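PDB 2AP3: conserved hypothetical protein, which is of unknown function but belongs to a family of putative cell-wall binding lipoproteins and folds as a bundle of long helices. Local coordinates for residues D30-E33 and P34-T37; E81-K84 and E85-A88; V115-L118 and D119-L122; K187-K190 and E191-D194. All coordinates share one frame; numbering follows the deposited sequence.

Interaction 1 of 4, residues D30-E33 and P34-T37; sequences DDEE and PIKT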
loop_
_atom_site.group_PDB
_atom_site.type_symbol
_atom_site.label_atom_id
_atom_site.label_comp_id
_atom_site.label_asym_id
_atom_site.label_seq_id
_atom_site.Cartn_x
_atom_site.Cartn_y
_atom_site.Cartn_z
ATOM N N ASP A 30 13.155 5.622 -0.410
ATOM C CA ASP A 30 13.030 7.081 -0.313
ATOM C C ASP A 30 12.004 7.628 -1.294
ATOM O O ASP A 30 11.157 8.439 -0.920
ATOM C CB ASP A 30 14.385 7.771 -0.565
ATOM C CG ASP A 30 15.408 7.492 0.531
ATOM O OD1 ASP A 30 15.015 6.999 1.611
ATOM O OD2 ASP A 30 16.609 7.769 0.303
ATOM N N ASP A 31 12.089 7.171 -2.543
ATOM C CA ASP A 31 11.232 7.639 -3.629
ATOM C C ASP A 31 9.753 7.244 -3.464
ATOM O O ASP A 31 8.896 7.680 -4.251
ATOM C CB ASP A 31 11.785 7.163 -4.986
ATOM C CG ASP A 31 13.141 7.795 -5.336
ATOM O OD1 ASP A 31 13.738 7.387 -6.359
ATOM O OD2 ASP A 31 13.616 8.696 -4.600
ATOM N N GLU A 32 9.470 6.416 -2.456
ATOM C CA GLU A 32 8.096 6.039 -2.090
ATOM C C GLU A 32 7.472 6.983 -1.063
ATOM O O GLU A 32 6.357 6.747 -0.599
ATOM C CB GLU A 32 8.049 4.602 -1.544
ATOM C CG GLU A 32 8.282 3.530 -2.587
ATOM C CD GLU A 32 8.357 2.117 -2.001
ATOM O OE1 GLU A 32 8.045 1.907 -0.814
ATOM O OE2 GLU A 32 8.712 1.203 -2.748
ATOM N N GLU A 33 8.192 8.037 -0.695
ATOM C CA GLU A 33 7.687 9.011 0.290
ATOM C C GLU A 33 6.301 9.573 -0.078
ATOM O O GLU A 33 5.451 9.751 0.808
ATOM C CB GLU A 33 8.706 10.137 0.535
ATOM C CG GLU A 33 8.351 11.063 1.700
ATOM C CD GLU A 33 7.455 12.223 1.288
ATOM O OE1 GLU A 33 6.858 12.867 2.184
ATOM O OE2 GLU A 33 7.349 12.498 0.070
ATOM N N PRO A 34 6.065 9.861 -1.376
ATOM C CA PRO A 34 4.717 10.246 -1.825
ATOM C C PRO A 34 3.556 9.340 -1.383
ATOM O O PRO A 34 2.428 9.822 -1.316
ATOM C CB PRO A 34 4.854 10.244 -3.345
ATOM C CG PRO A 34 6.282 10.679 -3.557
ATOM C CD PRO A 34 7.031 9.932 -2.494
ATOM N N ILE A 35 3.814 8.059 -1.102
ATOM C CA ILE A 35 2.786 7.155 -0.562
ATOM C C ILE A 35 2.316 7.645 0.816
ATOM O O ILE A 35 1.131 7.502 1.165
ATOM C CB ILE A 35 3.278 5.668 -0.528
ATOM C CG1 ILE A 35 3.589 5.209 -1.961
ATOM C CG2 ILE A 35 2.277 4.745 0.183
ATOM C CD1 ILE A 35 4.173 3.814 -2.033
ATOM N N LYS A 36 3.223 8.237 1.599
ATOM C CA LYS A 36 2.814 8.815 2.875
ATOM C C LYS A 36 1.836 9.984 2.686
ATOM O O LYS A 36 0.848 10.108 3.412
ATOM C CB LYS A 36 4.031 9.263 3.691
ATOM C CG LYS A 36 4.855 8.112 4.256
ATOM C CD LYS A 36 4.092 7.311 5.308
ATOM C CE LYS A 36 5.042 6.389 6.070
ATOM N NZ LYS A 36 4.302 5.383 6.884
ATOM N N THR A 37 2.089 10.815 1.674
ATOM C CA THR A 37 1.217 11.954 1.363
ATOM C C THR A 37 -0.152 11.456 0.913
ATOM O O THR A 37 -1.194 12.005 1.320
ATOM C CB THR A 37 1.848 12.827 0.255
ATOM O OG1 THR A 37 3.136 13.269 0.695
ATOM C CG2 THR A 37 0.988 14.071 -0.028
#

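Interaction 2 of 4, residues E81-K84 and E85-A88; sequences EFEK and EEDA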
loop_
_atom_site.group_PDB
_atom_site.type_symbol
_atom_site.label_atom_id
_atom_site.label_comp_id
_atom_site.label_asym_id
_atom_site.label_seq_id
_atom_site.Cartn_x
_atom_site.Cartn_y
_atom_site.Cartn_z
ATOM N N GLU A 81 -7.146 9.317 -5.458
ATOM C CA GLU A 81 -5.935 9.543 -4.680
ATOM C C GLU A 81 -5.130 8.246 -4.543
ATOM O O GLU A 81 -3.899 8.249 -4.675
ATOM C CB GLU A 81 -6.302 10.160 -3.313
ATOM C CG GLU A 81 -5.124 10.652 -2.491
ATOM C CD GLU A 81 -4.241 11.692 -3.184
ATOM O OE1 GLU A 81 -4.715 12.505 -4.026
ATOM O OE2 GLU A 81 -3.052 11.718 -2.833
ATOM N N PHE A 82 -5.807 7.114 -4.329
ATOM C CA PHE A 82 -5.093 5.846 -4.177
ATOM C C PHE A 82 -4.303 5.445 -5.426
ATOM O O PHE A 82 -3.296 4.760 -5.316
ATOM C CB PHE A 82 -6.046 4.748 -3.731
ATOM C CG PHE A 82 -5.377 3.457 -3.390
ATOM C CD1 PHE A 82 -4.560 3.358 -2.270
ATOM C CD2 PHE A 82 -5.553 2.345 -4.180
ATOM C CE1 PHE A 82 -3.954 2.141 -1.951
ATOM C CE2 PHE A 82 -4.941 1.119 -3.876
ATOM C CZ PHE A 82 -4.135 1.039 -2.755
ATOM N N GLU A 83 -4.746 5.893 -6.600
ATOM C CA GLU A 83 -4.000 5.622 -7.849
ATOM C C GLU A 83 -2.541 6.040 -7.705
ATOM O O GLU A 83 -1.656 5.380 -8.262
ATOM C CB GLU A 83 -4.591 6.392 -9.025
ATOM C CG GLU A 83 -5.964 5.902 -9.453
ATOM C CD GLU A 83 -6.473 6.586 -10.729
ATOM O OE1 GLU A 83 -5.637 6.972 -11.596
ATOM O OE2 GLU A 83 -7.695 6.747 -10.872
ATOM N N LYS A 84 -2.301 7.163 -7.023
ATOM C CA LYS A 84 -0.932 7.658 -6.841
ATOM C C LYS A 84 -0.073 6.636 -6.084
ATOM O O LYS A 84 1.112 6.473 -6.391
ATOM C CB LYS A 84 -0.915 9.023 -6.144
ATOM C CG LYS A 84 -1.566 10.147 -6.942
ATOM C CD LYS A 84 -1.743 11.361 -6.044
ATOM C CE LYS A 84 -2.550 12.457 -6.703
ATOM N NZ LYS A 84 -2.727 13.657 -5.809
ATOM N N GLU A 85 -0.659 5.962 -5.093
ATOM C CA GLU A 85 0.059 4.896 -4.359
ATOM C C GLU A 85 0.346 3.719 -5.286
ATOM O O GLU A 85 1.458 3.196 -5.328
ATOM C CB GLU A 85 -0.708 4.448 -3.103
ATOM C CG GLU A 85 -0.056 3.223 -2.415
ATOM C CD GLU A 85 -0.652 2.898 -1.047
ATOM O OE1 GLU A 85 -1.287 3.797 -0.429
ATOM O OE2 GLU A 85 -0.509 1.720 -0.604
ATOM N N GLU A 86 -0.657 3.323 -6.058
ATOM C CA GLU A 86 -0.487 2.232 -7.006
ATOM C C GLU A 86 0.611 2.555 -7.993
ATOM O O GLU A 86 1.482 1.701 -8.253
ATOM C CB GLU A 86 -1.794 1.973 -7.742
ATOM C CG GLU A 86 -2.888 1.452 -6.800
ATOM C CD GLU A 86 -4.146 1.145 -7.573
ATOM O OE1 GLU A 86 -4.935 2.083 -7.876
ATOM O OE2 GLU A 86 -4.320 -0.036 -7.910
ATOM N N ASP A 87 0.591 3.780 -8.516
ATOM C CA ASP A 87 1.588 4.228 -9.501
ATOM C C ASP A 87 2.985 4.250 -8.882
ATOM O O ASP A 87 3.968 3.918 -9.541
ATOM C CB ASP A 87 1.227 5.611 -10.077
ATOM C CG ASP A 87 -0.033 5.589 -10.978
ATOM O OD1 ASP A 87 -0.507 4.513 -11.393
ATOM O OD2 ASP A 87 -0.540 6.690 -11.293
ATOM N N ALA A 88 3.072 4.607 -7.603
ATOM C CA ALA A 88 4.358 4.722 -6.934
ATOM C C ALA A 88 4.970 3.345 -6.771
ATOM O O ALA A 88 6.165 3.155 -7.009
ATOM C CB ALA A 88 4.201 5.385 -5.597
HETATM O O HOH W 1 -3.519 4.240 -11.761
#

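Interaction 3 of 4, residues V115-L118 and D119-L122; sequences VKQL and DDVL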
loop_
_atom_site.group_PDB
_atom_site.type_symbol
_atom_site.label_atom_id
_atom_site.label_comp_id
_atom_site.label_asym_id
_atom_site.label_seq_id
_atom_site.Cartn_x
_atom_site.Cartn_y
_atom_site.Cartn_z
ATOM N N VAL A 115 21.505 -12.089 0.432
ATOM C CA VAL A 115 21.081 -11.046 -0.516
ATOM C C VAL A 115 19.920 -11.517 -1.387
ATOM O O VAL A 115 18.934 -10.786 -1.556
ATOM C CB VAL A 115 22.275 -10.535 -1.368
ATOM C CG1 VAL A 115 21.803 -9.670 -2.556
ATOM C CG2 VAL A 115 23.240 -9.760 -0.487
ATOM N N LYS A 116 20.030 -12.733 -1.919
ATOM C CA LYS A 116 18.970 -13.323 -2.717
ATOM C C LYS A 116 17.684 -13.413 -1.894
ATOM O O LYS A 116 16.594 -13.213 -2.424
ATOM C CB LYS A 116 19.383 -14.695 -3.258
ATOM C CG LYS A 116 20.467 -14.604 -4.328
ATOM C CD LYS A 116 20.726 -15.926 -5.034
ATOM C CE LYS A 116 21.734 -15.732 -6.167
ATOM N NZ LYS A 116 22.201 -17.017 -6.779
ATOM N N GLN A 117 17.830 -13.665 -0.592
ATOM C CA GLN A 117 16.687 -13.764 0.314
ATOM C C GLN A 117 16.030 -12.396 0.532
ATOM O O GLN A 117 14.803 -12.297 0.542
ATOM C CB GLN A 117 17.095 -14.426 1.646
ATOM C CG GLN A 117 16.041 -14.398 2.760
ATOM C CD GLN A 117 14.769 -15.152 2.420
ATOM O OE1 GLN A 117 14.738 -15.973 1.496
ATOM N NE2 GLN A 117 13.707 -14.893 3.188
ATOM N N LEU A 118 16.839 -11.352 0.700
ATOM C CA LEU A 118 16.298 -9.993 0.777
ATOM C C LEU A 118 15.537 -9.637 -0.502
ATOM O O LEU A 118 14.432 -9.073 -0.429
ATOM C CB LEU A 118 17.398 -8.968 1.066
ATOM C CG LEU A 118 17.007 -7.480 1.074
ATOM C CD1 LEU A 118 15.854 -7.159 2.062
ATOM C CD2 LEU A 118 18.230 -6.659 1.390
ATOM N N ASP A 119 16.116 -9.972 -1.659
ATOM C CA ASP A 119 15.456 -9.772 -2.963
ATOM C C ASP A 119 14.136 -10.506 -3.080
ATOM O O ASP A 119 13.185 -10.011 -3.680
ATOM C CB ASP A 119 16.347 -10.236 -4.116
ATOM C CG ASP A 119 17.281 -9.170 -4.600
ATOM O OD1 ASP A 119 17.084 -7.978 -4.265
ATOM O OD2 ASP A 119 18.242 -9.540 -5.327
ATOM N N ASP A 120 14.086 -11.708 -2.525
ATOM C CA ASP A 120 12.868 -12.492 -2.580
ATOM C C ASP A 120 11.771 -11.904 -1.713
ATOM O O ASP A 120 10.607 -11.983 -2.071
ATOM C CB ASP A 120 13.139 -13.945 -2.188
ATOM C CG ASP A 120 13.980 -14.673 -3.214
ATOM O OD1 ASP A 120 13.996 -14.269 -4.398
ATOM O OD2 ASP A 120 14.621 -15.671 -2.836
ATOM N N VAL A 121 12.155 -11.332 -0.574
ATOM C CA VAL A 121 11.204 -10.698 0.327
ATOM C C VAL A 121 10.711 -9.389 -0.272
ATOM O O VAL A 121 9.531 -9.069 -0.146
ATOM C CB VAL A 121 11.782 -10.527 1.764
ATOM C CG1 VAL A 121 10.791 -9.825 2.706
ATOM C CG2 VAL A 121 12.118 -11.903 2.326
ATOM N N LEU A 122 11.598 -8.666 -0.957
ATOM C CA LEU A 122 11.180 -7.464 -1.678
ATOM C C LEU A 122 10.214 -7.822 -2.811
ATOM O O LEU A 122 9.205 -7.131 -3.007
ATOM C CB LEU A 122 12.394 -6.667 -2.181
ATOM C CG LEU A 122 13.150 -5.896 -1.096
ATOM C CD1 LEU A 122 14.589 -5.588 -1.527
ATOM C CD2 LEU A 122 12.444 -4.597 -0.721
HETATM O O HOH W 2 15.894 -16.766 -0.784
#

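Interaction 4 of 4, residues K187-K190 and E191-D194; sequences KVQK and EKQD. Unlike the reference sequence in segment 187-190: Gln-189 (reference Gly).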
loop_
_atom_site.group_PDB
_atom_site.type_symbol
_atom_site.label_atom_id
_atom_site.label_comp_id
_atom_site.label_asym_id
_atom_site.label_seq_id
_atom_site.Cartn_x
_atom_site.Cartn_y
_atom_site.Cartn_z
ATOM N N LYS A 187 9.423 -7.934 7.615
ATOM C CA LYS A 187 10.362 -8.955 7.169
ATOM C C LYS A 187 11.451 -8.345 6.282
ATOM O O LYS A 187 12.608 -8.791 6.323
ATOM C CB LYS A 187 9.634 -10.085 6.442
ATOM C CG LYS A 187 10.470 -11.352 6.243
ATOM C CD LYS A 187 9.697 -12.390 5.448
ATOM C CE LYS A 187 10.481 -13.686 5.323
ATOM N NZ LYS A 187 9.588 -14.798 4.879
ATOM N N VAL A 188 11.092 -7.331 5.490
ATOM C CA VAL A 188 12.087 -6.616 4.677
ATOM C C VAL A 188 13.209 -6.074 5.565
ATOM O O VAL A 188 14.390 -6.299 5.282
ATOM C CB VAL A 188 11.451 -5.508 3.783
ATOM C CG1 VAL A 188 12.525 -4.575 3.198
ATOM C CG2 VAL A 188 10.668 -6.147 2.658
ATOM N N GLN A 189 12.848 -5.396 6.650
ATOM C CA GLN A 189 13.870 -4.916 7.576
ATOM C C GLN A 189 14.679 -6.038 8.244
ATOM O O GLN A 189 15.888 -5.884 8.421
ATOM C CB GLN A 189 13.311 -3.935 8.607
ATOM C CG GLN A 189 14.367 -3.406 9.597
ATOM C CD GLN A 189 15.613 -2.839 8.917
ATOM O OE1 GLN A 189 16.690 -3.434 8.985
ATOM N NE2 GLN A 189 15.472 -1.685 8.263
ATOM N N LYS A 190 14.039 -7.150 8.612
ATOM C CA LYS A 190 14.791 -8.271 9.207
ATOM C C LYS A 190 15.890 -8.801 8.273
ATOM O O LYS A 190 17.006 -9.095 8.721
ATOM C CB LYS A 190 13.872 -9.411 9.694
ATOM C CG LYS A 190 13.547 -10.488 8.652
ATOM C CD LYS A 190 13.046 -11.776 9.282
ATOM C CE LYS A 190 13.119 -12.918 8.279
ATOM N NZ LYS A 190 12.709 -14.230 8.863
ATOM N N GLU A 191 15.575 -8.914 6.983
ATOM C CA GLU A 191 16.537 -9.426 6.014
ATOM C C GLU A 191 17.665 -8.434 5.799
ATOM O O GLU A 191 18.813 -8.832 5.580
ATOM C CB GLU A 191 15.864 -9.792 4.686
ATOM C CG GLU A 191 14.751 -10.847 4.808
ATOM C CD GLU A 191 15.227 -12.207 5.297
ATOM O OE1 GLU A 191 14.370 -13.103 5.471
ATOM O OE2 GLU A 191 16.447 -12.405 5.496
ATOM N N LYS A 192 17.339 -7.145 5.888
ATOM C CA LYS A 192 18.342 -6.080 5.784
ATOM C C LYS A 192 19.357 -6.149 6.914
ATOM O O LYS A 192 20.556 -5.957 6.679
ATOM C CB LYS A 192 17.680 -4.704 5.763
ATOM C CG LYS A 192 17.102 -4.330 4.411
ATOM C CD LYS A 192 16.368 -3.005 4.505
ATOM C CE LYS A 192 15.746 -2.625 3.180
ATOM N NZ LYS A 192 15.007 -1.325 3.260
ATOM N N GLN A 193 18.876 -6.411 8.132
ATOM C CA GLN A 193 19.734 -6.544 9.315
ATOM C C GLN A 193 20.741 -7.685 9.143
ATOM O O GLN A 193 21.932 -7.516 9.427
ATOM C CB GLN A 193 18.894 -6.776 10.572
ATOM C CG GLN A 193 18.393 -5.505 11.267
ATOM C CD GLN A 193 17.752 -5.807 12.618
ATOM O OE1 GLN A 193 16.735 -6.495 12.693
ATOM N NE2 GLN A 193 18.351 -5.292 13.690
ATOM N N ASP A 194 20.261 -8.832 8.657
ATOM C CA ASP A 194 21.132 -9.987 8.374
ATOM C C ASP A 194 22.143 -9.701 7.272
ATOM O O ASP A 194 23.332 -9.995 7.425
ATOM C CB ASP A 194 20.303 -11.217 7.991
ATOM C CG ASP A 194 19.741 -11.948 9.197
ATOM O OD1 ASP A 194 19.721 -11.376 10.310
ATOM O OD2 ASP A 194 19.315 -13.111 9.022
#

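Interaction 1 of 4, residues D30-E33 and P34-T37
The turn between helix 10-30 and helix 33-50 brings Glu-32 and Glu-33 against the first residues of the next helix, and shows how a chain can leave one helix and start another within a few residues. A type I beta turn runs from Asp-30 to Glu-33 and is closed by the bond from Glu-33 N to Asp-30 O. The carbonyls that follow are taken up by the new helix. Ile-35 N donates to Glu-32 O at 2.9 Å with an N-H...O angle of 150°, and Lys-36 N reaches Glu-33 O at 2.8 Å in a more bent bond. Both are i to i+3 bonds, as in a tight first turn.

Pro-34 has no N-H to offer, and its ring lies against its neighbours: CD rests 3.4 Å from Asp-31 O, while the side chain of Glu-33 crosses it at about a right angle. The Glu-33 chain runs with CG anti to its own nitrogen (chi1 -171°) and then bends at chi2, which folds OE2 back to 3.6 Å from Pro-34 CD.

On the side facing helix 61-96, Glu-32 and Ile-35 lie side by side and point the same way, CB of the former 4.0 Å from CD1 of the latter. The carboxylate of Glu-32 reaches across to other helices, OE1 in a salt bridge with Lys-125 and OE2 in a hydrogen bond with Ser-92, and Ile-35 packs on Ala-88 and Ile-89. A beta turn leading into a helix with proline in its first turn is a familiar way of joining consecutive helices in an all-helical bundle.

Interaction 2 of 4, residues E81-K84 and E85-A88
Phe-82 is met by Glu-85 along its CD1-CE1 side and by Glu-86 along its CD2-CE2 side, one and the same aromatic group serving the i+3 and the i+4 position of helix 61-96. Its CG is anti to the backbone nitrogen (chi1 -173°), which carries the ring along the helix toward these later residues. Glu-85 starts from the same kind of first torsion and stays extended; its OE1 comes 3.5 Å from Phe-82 CE1, with the carboxylate turned about 60° from the ring. Glu-86 takes the other choice, CG anti to its carbonyl carbon, and crosses Phe-82 at about a right angle, Glu-86 CG lying 3.6 Å from Phe-82 CE2. Here carboxylate and ring are only 25° from parallel.

The acids are steadied from beyond the segments: Glu-85 by His-129 and Glu-86 by Lys-137, both on helix 109-150, whose Tyr-136 also meets the phenyl ring.

On another flank, Lys-84 stretches fully from CG to NZ and forms a salt bridge of 2.9 Å with Glu-81 OE1, using the syn side of that carboxylate. Asp-87 OD2 and Glu-83 OE1 stay 5.1 Å apart, and a water between the two side chains donates to Asp-87 OD1 and, weakly, to Glu-83 OE1, which would probably ease their like charges; Glu-83 OE2 pairs with Lys-80.

Beneath these side chains run i to i+4 bonds such as Glu-86 N to Phe-82 O, 3.1 Å. An aromatic ring flanked by acids that pair with the next helix marks an interhelical face of a helical bundle.

Interaction 3 of 4, residues V115-L118 and D119-L122
The amide of Gln-117 has Val-121 CG2 over one face at its nitrogen end, 3.5 Å from Gln-117 NE2, while a water lies close to the amide plane at its oxygen. That water joins it to the carboxylate of Asp-120, donating to Gln-117 OE1 and to Asp-120 OD2, each at 2.7 Å. The amide nitrogen is not left to the methyl alone, since it also has a probable hydrogen bond to Glu-191 on helix 157-195. With CG anti to its nitrogen, the Gln-117 chain bends at chi2 (63°), which carries the amide forward along the helix to Val-121. Asp-120 OD2 stands 3.2 Å from Lys-116 O, a probably unfavourable approach of two acceptors that the water on OD2 may offset in part. The carboxylate of Asp-119 is engaged by Tyr-21 OH.

All of this lies along one stretch of helix 109-150, built on four i to i+4 bonds; Asp-119 N to Val-115 O is the straightest, 168° at the hydrogen. In this bundle of long helices the apolar side of the stretch is buried on several fronts: Leu-118 reaches helix 10-30 and helix 157-195, and Leu-122 meets helix 10-30 and Phe-96 of helix 61-96.

Leu-118 and Leu-122, one turn apart, touch through CG of the first and CD1 of the second at 4.0 Å. Leu-122 has CG anti to its carbonyl carbon, which swings CD1 back against Leu-118.

Interaction 4 of 4, residues K187-K190 and E191-D194
Lys-190 lies along Glu-191, the two chains pointing the same way, so that the lysine CE comes 3.1 Å from Glu-191 OE1. The ammonium itself stands farther off, with Lys-190 NZ and Glu-191 OE1 3.9 Å apart, a long salt bridge. Two torsions bring this about. Lys-190 puts CG between its backbone nitrogen and carbonyl carbon (chi1 89°), a crowded position on a helix, and is extended from there. Glu-191 bends at chi2 (-63°), which draws its carboxylate back beside the lysine. Lys-187, one turn earlier, also runs alongside, its CE 3.9 Å from the same OE1. Neither ammonium is in close contact, Lys-187 NZ being 5.1 Å from Glu-191 OE1; the two positive charges would probably still favour the carboxylate's charge from a distance, while Gln-117 approaches OE1 from helix 109-150.

This is the last stretch of helix 157-195, in a bundle whose helix 109-150 covers Val-188 and Glu-191 through Val-121, while helix 10-30 meets Lys-192. Regular i to i+4 bonds hold the backbone, from Glu-191 N to Lys-187 O at 3.0 Å through to Asp-194 N and Lys-190 O, the longest at 3.3 Å.

Val-188 and Lys-192 lie side by side, the valine CG1 3.8 Å from the lysine CE, so the aliphatic part of the lysine extends the apolar surface. Gln-189, which differs from the reference sequence, bends at chi2 and crosses both Lys-192 and Gln-193 at about a right angle. Its OE1 rests 3.5 Å from Gln-193 CG, and the two amide planes are turned 77° from each other.

The four contacts are local, each along one helix or at its start, and they fall into two touching pairs. Interactions 1 and 2 have centres about 10 Å apart and meet where Ile-35 packs on helix 61-96, its CG1 3.7 Å from Ala-88 CB and its CG2 3.7 Å from Glu-85 CD. Interactions 3 and 4, about 9 Å between centres, are joined by the probable hydrogen bond from Gln-117 NE2 to Glu-191 OE1, 3.0 Å long, and by Val-121 CG1 against Val-188 CG2 at 3.7 Å. The pairs do not touch: the nearest atoms of interactions 1 and 3 are about 7 Å apart, and the centres of interactions 2 and 4 about 26 Å.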